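Local coordinates for phosphatidylglycerol lysyltransferase C-terminal domain-containing protein (Bacteroides thetaiotaomicron, PDB 2HQY), which is of unknown function but binds coenzyme A and probably has an acetyltransferase-like fold akin to the C-terminal domain of phosphatidylglycerol lysyltransferases, at residues R24-C27 and D28-F31; A131-G135 and K136-A140; P162-I165 and Q166-L169; H199-A203 and L204-G208. All coordinates share one frame; numbering follows the deposited sequence. Where two conformers were deposited one is given.

Contact 1: residues R24-C27 and D28-F31; sequences RRNC and DLSF
Arg24 and Leu29 pack against each other where a short 3-10 turn leads into helix 31-36, and the buried arginine shows how a long polar chain can run alongside an apolar tip. Its CB comes within 3.5 Å of Leu29 CD1, CG follows at 4.1 Å, and NE stands 3.9 Å from the same methyl. The chain is bent about both its CB-CG and CG-CD bonds, curling back round that methyl while the guanidinium turns its nitrogens to the backbone oxygens of Met66 and Pro67. Leu29 has CG beside its own backbone N (chi1 -74°), from where CD1 also meets the amide oxygen OD1 of Asn26 at 3.6 Å. The Asn26 amide reaches in the other direction as well, its ND2 lying 3.6 Å from CB of Asp28, and the amide and carboxylate planes stand 87° apart. The turn itself is closed by Leu29 N donating to Asn26 O. At the N-cap position, Ser30 OG accepts a weak hydrogen bond from Asn33 N. The backbone N of Ser30 binds Cys27 O at 3.1 Å, and its CB approaches that same oxygen at 3.4 Å.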
# COMPACT_ATOMS: atom_id res chain seq x y z
N ARG A 24 22.80 -13.00 0.59
CA ARG A 24 22.28 -11.83 -0.12
C ARG A 24 22.41 -10.57 0.72
O ARG A 24 21.95 -10.53 1.84
CB ARG A 24 20.81 -12.09 -0.48
CG ARG A 24 20.64 -13.42 -1.20
CD ARG A 24 20.88 -13.28 -2.68
NE ARG A 24 19.72 -12.65 -3.27
CZ ARG A 24 18.67 -13.31 -3.76
NH1 ARG A 24 17.65 -12.61 -4.23
NH2 ARG A 24 18.65 -14.65 -3.81
N ARG A 25 23.04 -9.54 0.16
CA ARG A 25 23.30 -8.31 0.91
C ARG A 25 22.48 -7.11 0.42
O ARG A 25 22.61 -6.00 0.95
CB ARG A 25 24.79 -8.00 0.89
CG ARG A 25 25.62 -9.12 1.48
CD ARG A 25 27.07 -8.72 1.60
NE ARG A 25 27.70 -8.48 0.31
CZ ARG A 25 28.92 -7.98 0.15
NH1 ARG A 25 29.65 -7.63 1.21
NH2 ARG A 25 29.42 -7.80 -1.07
N ASN A 26 21.63 -7.31 -0.58
CA ASN A 26 20.96 -6.14 -1.12
C ASN A 26 19.82 -5.61 -0.24
O ASN A 26 19.09 -6.40 0.41
CB ASN A 26 20.55 -6.32 -2.57
CG ASN A 26 19.49 -7.32 -2.73
OD1 ASN A 26 19.68 -8.50 -2.45
ND2 ASN A 26 18.34 -6.88 -3.24
N CYS A 27 19.72 -4.29 -0.18
CA CYS A 27 18.86 -3.62 0.80
C CYS A 27 17.41 -3.95 0.56
O CYS A 27 16.59 -3.83 1.47
CB CYS A 27 19.06 -2.09 0.77
SG CYS A 27 18.54 -1.27 -0.75
N ASP A 28 17.08 -4.36 -0.67
CA ASP A 28 15.67 -4.69 -0.96
C ASP A 28 15.18 -5.91 -0.19
O ASP A 28 13.97 -6.17 -0.18
CB ASP A 28 15.44 -4.85 -2.45
CG ASP A 28 15.59 -3.51 -3.19
OD1 ASP A 28 15.25 -2.46 -2.59
OD2 ASP A 28 16.05 -3.51 -4.34
N LEU A 29 16.10 -6.67 0.41
CA LEU A 29 15.72 -7.84 1.20
C LEU A 29 15.56 -7.57 2.71
O LEU A 29 15.24 -8.49 3.49
CB LEU A 29 16.71 -9.00 0.96
CG LEU A 29 16.54 -9.67 -0.41
CD1 LEU A 29 17.63 -10.70 -0.56
CD2 LEU A 29 15.18 -10.32 -0.56
N SER A 30 15.80 -6.32 3.12
CA SER A 30 15.44 -5.92 4.48
C SER A 30 13.93 -6.07 4.68
O SER A 30 13.12 -5.63 3.84
CB SER A 30 15.82 -4.48 4.74
OG SER A 30 15.04 -4.01 5.82
N PHE A 31 13.55 -6.69 5.78
CA PHE A 31 12.15 -6.86 6.11
C PHE A 31 11.42 -5.52 6.19
O PHE A 31 10.30 -5.40 5.70
CB PHE A 31 11.95 -7.66 7.40
CG PHE A 31 10.51 -7.89 7.73
CD1 PHE A 31 9.71 -8.70 6.89
CD2 PHE A 31 9.94 -7.31 8.85
CE1 PHE A 31 8.37 -8.92 7.18
CE2 PHE A 31 8.56 -7.54 9.17
CZ PHE A 31 7.78 -8.33 8.33

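Contact 2: residues A131-G135 and K136-A140; sequences ATLKG and KKFQA
The Phe138 ring meets the chain before it in two ways: the carbonyl oxygen of Lys134 sits at its edge, near the ring plane and 3.4 Å from CD2, while Leu133 CD2 approaches obliquely, 3.7 Å from CD1. The leucine side chain crosses the phenylalanine at about a right angle. With CG held beside the backbone N (chi1 -70°), the ring is directed back toward the turn, and Phe138 CB lies close to the carbonyl of Leu133, 3.3 Å from its O. With only the methyl of an alanine in place of the Phe138 ring, Leu133 CD2 would probably lose its aromatic partner and a gap open beside the Lys134 carbonyl. The backbone fixes the same geometry, since Phe138 N donates to Gly135 O over 3.1 Å. Arg142, on the next helix, adds a second clasp by binding both Leu133 O and Gly135 O through NH1. Gly135 has a phi of 100°, and a CB there would be jammed against the Lys134 oxygen. This is a helix-to-helix link: helix 127-132 ends at Thr132, Leu133, with positive phi, leads the chain out, and a 3-10 turn then brings Phe138 to the N-cap position of helix 139-151.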
# COMPACT_ATOMS: atom_id res chain seq x y z
N ALA A 131 32.43 3.11 11.84
CA ALA A 131 32.38 3.26 13.32
C ALA A 131 33.64 3.93 13.89
O ALA A 131 33.61 4.48 15.00
CB ALA A 131 32.17 1.89 13.99
N THR A 132 34.75 3.83 13.16
CA THR A 132 36.03 4.35 13.69
C THR A 132 36.56 5.55 12.88
O THR A 132 37.31 6.38 13.41
CB THR A 132 37.14 3.26 13.70
OG1 THR A 132 37.46 2.91 12.35
CG2 THR A 132 36.70 2.02 14.44
N LEU A 133 36.19 5.63 11.61
CA LEU A 133 36.76 6.59 10.65
C LEU A 133 38.29 6.65 10.70
O LEU A 133 38.89 7.72 10.60
CB LEU A 133 36.14 7.98 10.82
CG LEU A 133 34.61 7.98 10.73
CD1 LEU A 133 34.06 9.33 11.20
CD2 LEU A 133 34.18 7.65 9.31
N LYS A 134 38.93 5.50 10.85
CA LYS A 134 40.39 5.44 11.00
C LYS A 134 41.09 5.49 9.63
O LYS A 134 40.56 4.99 8.63
CB LYS A 134 40.75 4.14 11.70
CG LYS A 134 40.22 2.93 10.93
CD LYS A 134 40.40 1.60 11.63
CE LYS A 134 39.71 0.52 10.78
NZ LYS A 134 40.10 -0.87 11.16
N GLY A 135 42.27 6.12 9.60
CA GLY A 135 43.13 6.09 8.42
C GLY A 135 43.07 7.33 7.54
O GLY A 135 42.16 8.14 7.67
N LYS A 136 44.05 7.47 6.64
CA LYS A 136 44.14 8.62 5.75
C LYS A 136 42.87 8.91 4.95
O LYS A 136 42.44 10.06 4.84
CB LYS A 136 45.34 8.48 4.80
CG LYS A 136 45.67 9.77 4.05
CD LYS A 136 46.84 9.61 3.07
CE LYS A 136 46.33 9.19 1.70
NZ LYS A 136 47.42 8.98 0.76
N LYS A 137 42.25 7.87 4.40
CA LYS A 137 41.07 8.06 3.55
C LYS A 137 39.83 8.60 4.27
O LYS A 137 38.91 9.09 3.62
CB LYS A 137 40.73 6.79 2.76
CG LYS A 137 40.31 5.59 3.57
CD LYS A 137 39.92 4.47 2.62
CE LYS A 137 40.23 3.11 3.23
NZ LYS A 137 39.85 2.03 2.27
N PHE A 138 39.83 8.53 5.60
CA PHE A 138 38.73 9.07 6.41
C PHE A 138 39.08 10.35 7.16
O PHE A 138 38.33 10.76 8.05
CB PHE A 138 38.18 8.01 7.36
CG PHE A 138 37.42 6.91 6.68
CD1 PHE A 138 36.13 7.13 6.18
CD2 PHE A 138 38.00 5.66 6.51
CE1 PHE A 138 35.43 6.11 5.53
CE2 PHE A 138 37.32 4.63 5.85
CZ PHE A 138 36.03 4.86 5.36
N GLN A 139 40.20 10.99 6.80
CA GLN A 139 40.60 12.23 7.46
C GLN A 139 39.57 13.35 7.38
O GLN A 139 39.29 13.99 8.40
CB GLN A 139 41.97 12.72 6.96
CG GLN A 139 42.51 13.84 7.85
CD GLN A 139 44.01 13.83 7.93
OE1 GLN A 139 44.69 13.92 6.92
NE2 GLN A 139 44.53 13.70 9.15
N ALA A 140 39.00 13.60 6.20
CA ALA A 140 37.93 14.60 6.06
C ALA A 140 36.71 14.28 6.93
O ALA A 140 36.08 15.19 7.50
CB ALA A 140 37.50 14.74 4.59

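Contact 3: residues P162-I165 and Q166-L169; sequences PDRI and QECL
Glu167 turns its CG into the crowded position between its backbone N and carbonyl carbon (chi1 59°), and this lays the side chain back against Arg164 at the first turn of helix 165-179. Glu167 CG thereby comes within 3.2 Å of Arg164 O. Beyond it the chain is extended and runs beside the arginine, both pointing the same way. Glu167 OE2 passes along the Arg164 methylenes, 3.8 Å from CB and equally far from CG and CD, while guanidinium and carboxylate are turned 30° apart. Their charged atoms stop short of contact, with Arg164 NE 4.6 Å from Glu167 OE2, so any attraction is probably only a general one. Each group has a firmer partner of its own: His212 NE2 binds the carboxylate, and Pro159 O receives a hydrogen bond from Arg164 NH2. The helix start is an example of water completing what the backbone cannot yet close. One water links Pro162 O to Gln166 N, and another links Asp163 O to Glu167 N, each standing in for an i to i+4 bond. The next step, Cys168 N to Arg164 O, is direct but weak at 3.5 Å. Asp163 forms a salt bridge with Lys88 of the second subunit, so the turn also faces the dimer partner. Regular helical bonding is reached where Leu169 N meets Ile165 O at 3.0 Å.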
# COMPACT_ATOMS: atom_id res chain seq x y z
N PRO A 162 10.03 4.37 21.67
CA PRO A 162 8.63 4.71 21.38
C PRO A 162 8.26 6.15 21.66
O PRO A 162 7.59 6.74 20.82
CB PRO A 162 7.84 3.72 22.27
CG PRO A 162 8.72 2.49 22.24
CD PRO A 162 10.12 3.11 22.44
N ASP A 163 8.72 6.73 22.77
CA ASP A 163 8.36 8.11 23.08
C ASP A 163 9.02 9.15 22.18
O ASP A 163 8.60 10.32 22.16
CB ASP A 163 8.69 8.46 24.54
CG ASP A 163 8.04 9.78 24.98
OD1 ASP A 163 6.82 10.03 24.67
OD2 ASP A 163 8.75 10.60 25.62
N ARG A 164 10.04 8.72 21.43
CA ARG A 164 10.78 9.61 20.54
C ARG A 164 10.42 9.46 19.06
O ARG A 164 11.02 10.14 18.21
CB ARG A 164 12.29 9.43 20.76
CG ARG A 164 12.77 9.81 22.17
CD ARG A 164 14.30 9.77 22.26
NE ARG A 164 14.75 10.01 23.63
CZ ARG A 164 15.38 9.10 24.39
NH1 ARG A 164 15.74 9.44 25.62
NH2 ARG A 164 15.68 7.88 23.93
N ILE A 165 9.44 8.61 18.75
CA ILE A 165 8.98 8.44 17.37
C ILE A 165 8.41 9.75 16.85
O ILE A 165 8.70 10.17 15.70
CB ILE A 165 7.93 7.30 17.25
CG1 ILE A 165 8.48 5.96 17.78
CG2 ILE A 165 7.43 7.18 15.80
CD1 ILE A 165 9.41 5.19 16.82
N GLN A 166 7.61 10.42 17.69
CA GLN A 166 6.98 11.67 17.25
C GLN A 166 8.00 12.75 16.81
O GLN A 166 7.76 13.50 15.82
CB GLN A 166 5.98 12.22 18.29
CG GLN A 166 5.15 13.39 17.75
CD GLN A 166 4.31 12.98 16.54
OE1 GLN A 166 3.57 12.01 16.61
NE2 GLN A 166 4.42 13.73 15.44
N GLU A 167 9.12 12.88 17.52
CA GLU A 167 10.05 13.93 17.09
C GLU A 167 10.70 13.59 15.74
O GLU A 167 11.00 14.49 14.93
CB GLU A 167 11.08 14.31 18.16
CG GLU A 167 11.95 13.21 18.64
CD GLU A 167 13.00 13.72 19.63
OE1 GLU A 167 13.05 14.93 19.91
OE2 GLU A 167 13.76 12.90 20.14
N CYS A 168 10.88 12.30 15.47
CA CYS A 168 11.37 11.87 14.14
C CYS A 168 10.33 12.24 13.07
O CYS A 168 10.65 12.76 12.01
CB CYS A 168 11.62 10.36 14.10
SG CYS A 168 12.99 9.88 15.21
N LEU A 169 9.06 11.97 13.37
CA LEU A 169 7.99 12.32 12.41
C LEU A 169 7.95 13.84 12.19
O LEU A 169 7.71 14.31 11.06
CB LEU A 169 6.63 11.81 12.91
CG LEU A 169 6.47 10.29 12.85
CD1 LEU A 169 5.27 9.78 13.70
CD2 LEU A 169 6.34 9.79 11.39
O HOH W 1 6.29 9.17 20.06
O HOH W 2 8.71 12.38 20.39

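Contact 4: residues H199-A203 and L204-G208; sequences HNFEA and LGLTG
Phe201 O is gripped by two backbone donors, Leu206 N at 3.2 Å and, weakly, Gly205 N at 3.4 Å. Gly205 N divides itself, donating also to Glu202 O. One residue earlier, Leu204 N binds Asn200 O at 3.0 Å, and the leucine's CG rests 3.4 Å from the same oxygen. The Phe201 ring lies over Leu206. Its CG stands opposite the main-chain nitrogen (chi1 -160°), which lets the ring extend over that leucine, whose CB sits above the centre of one face in a CH-pi contact, 3.7 Å from the centroid and 12° off the normal. Leu206 CD1 touches the rim at CD1 of the phenylalanine, 3.6 Å away. Gly208 N lies at the edge, in the ring plane, and a CB on Gly208 would press on CZ. Replacing Phe201 with a serine would remove the ring, and this is likely to leave Leu206 without the aromatic face that covers its CB and to open a gap beside Gly208. Asn200 OD1 binds Gln44 of the second subunit, while Leu204 packs on helix 31-36. Gly205, with positive phi and two bonds closing the last turn, Leu206 N to Phe201 O and Gly205 N to Glu202 O, marks this as a Schellman motif, here ending the short, weakly bonded helix 201-204 and releasing the chain into strand 207-213.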
# COMPACT_ATOMS: atom_id res chain seq x y z
N HIS A 199 5.82 4.35 12.24
CA HIS A 199 4.59 3.91 12.89
C HIS A 199 4.65 2.43 13.36
O HIS A 199 3.97 2.04 14.32
CB HIS A 199 3.41 3.99 11.92
CG HIS A 199 2.91 5.38 11.60
ND1 HIS A 199 2.17 5.71 10.48
CD2 HIS A 199 3.17 6.54 12.24
CE1 HIS A 199 1.95 7.01 10.47
NE2 HIS A 199 2.54 7.54 11.53
N ASN A 200 5.39 1.61 12.64
CA ASN A 200 5.49 0.18 12.95
C ASN A 200 6.90 -0.25 13.39
O ASN A 200 7.31 -1.38 13.20
CB ASN A 200 5.03 -0.59 11.71
CG ASN A 200 3.57 -0.29 11.39
OD1 ASN A 200 2.66 -0.72 12.12
ND2 ASN A 200 3.34 0.47 10.32
N PHE A 201 7.60 0.67 14.03
CA PHE A 201 9.04 0.54 14.25
C PHE A 201 9.44 -0.76 14.97
O PHE A 201 10.32 -1.50 14.52
CB PHE A 201 9.51 1.74 15.09
CG PHE A 201 10.97 2.02 15.00
CD1 PHE A 201 11.50 2.71 13.89
CD2 PHE A 201 11.84 1.64 16.03
CE1 PHE A 201 12.88 3.05 13.80
CE2 PHE A 201 13.23 1.96 15.96
CZ PHE A 201 13.76 2.65 14.84
N GLU A 202 8.78 -1.03 16.09
CA GLU A 202 9.13 -2.20 16.90
C GLU A 202 8.73 -3.50 16.23
O GLU A 202 9.51 -4.47 16.24
CB GLU A 202 8.52 -2.09 18.29
CG GLU A 202 9.28 -1.03 19.07
CD GLU A 202 9.03 -1.06 20.56
OE1 GLU A 202 7.88 -1.36 20.99
OE2 GLU A 202 9.99 -0.76 21.31
N ALA A 203 7.54 -3.53 15.63
CA ALA A 203 7.08 -4.75 14.94
C ALA A 203 8.04 -5.15 13.82
O ALA A 203 8.24 -6.33 13.58
CB ALA A 203 5.68 -4.56 14.38
N LEU A 204 8.56 -4.16 13.10
CA LEU A 204 9.48 -4.42 11.98
C LEU A 204 10.85 -4.93 12.42
O LEU A 204 11.52 -5.61 11.63
CB LEU A 204 9.64 -3.17 11.14
CG LEU A 204 8.41 -2.76 10.35
CD1 LEU A 204 8.65 -1.32 9.82
CD2 LEU A 204 8.13 -3.77 9.18
N GLY A 205 11.26 -4.61 13.65
CA GLY A 205 12.60 -4.99 14.13
C GLY A 205 13.67 -3.93 13.89
O GLY A 205 14.89 -4.22 13.91
N LEU A 206 13.24 -2.67 13.72
CA LEU A 206 14.19 -1.60 13.40
C LEU A 206 14.90 -1.10 14.64
O LEU A 206 14.36 -1.21 15.77
CB LEU A 206 13.46 -0.44 12.75
CG LEU A 206 12.93 -0.63 11.33
CD1 LEU A 206 11.94 0.50 11.02
CD2 LEU A 206 14.12 -0.55 10.38
N THR A 207 16.11 -0.57 14.44
CA THR A 207 16.78 0.20 15.49
C THR A 207 17.16 1.53 14.89
O THR A 207 17.30 1.63 13.66
CB THR A 207 18.02 -0.49 16.06
OG1 THR A 207 18.83 -0.91 14.97
CG2 THR A 207 17.61 -1.72 16.88
N GLY A 208 17.32 2.55 15.74
CA GLY A 208 17.65 3.85 15.16
C GLY A 208 18.29 4.77 16.15
O GLY A 208 18.45 4.43 17.32

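How the contacts relate
The four contacts are all local turns at helix ends, yet their chemistry follows depth. Contact 1 is the buried one, its polar groups tied to neighbouring strands and loops, whereas contact 3 is a surface contact that uses water for its missing backbone bonds. Contacts 2 and 4 are partly buried and rely on one phenylalanine each; only in contact 4 does an aliphatic group lie over the ring's face. Contacts 3 and 4 adjoin, with centres about 12 Å apart, and both reach the second subunit. Contact 4 also touches contact 1 through Phe31 CD2 and Leu204 O, 3.6 Å apart. Contact 2 stands alone, its nearest atoms about 14 Å or more from the others.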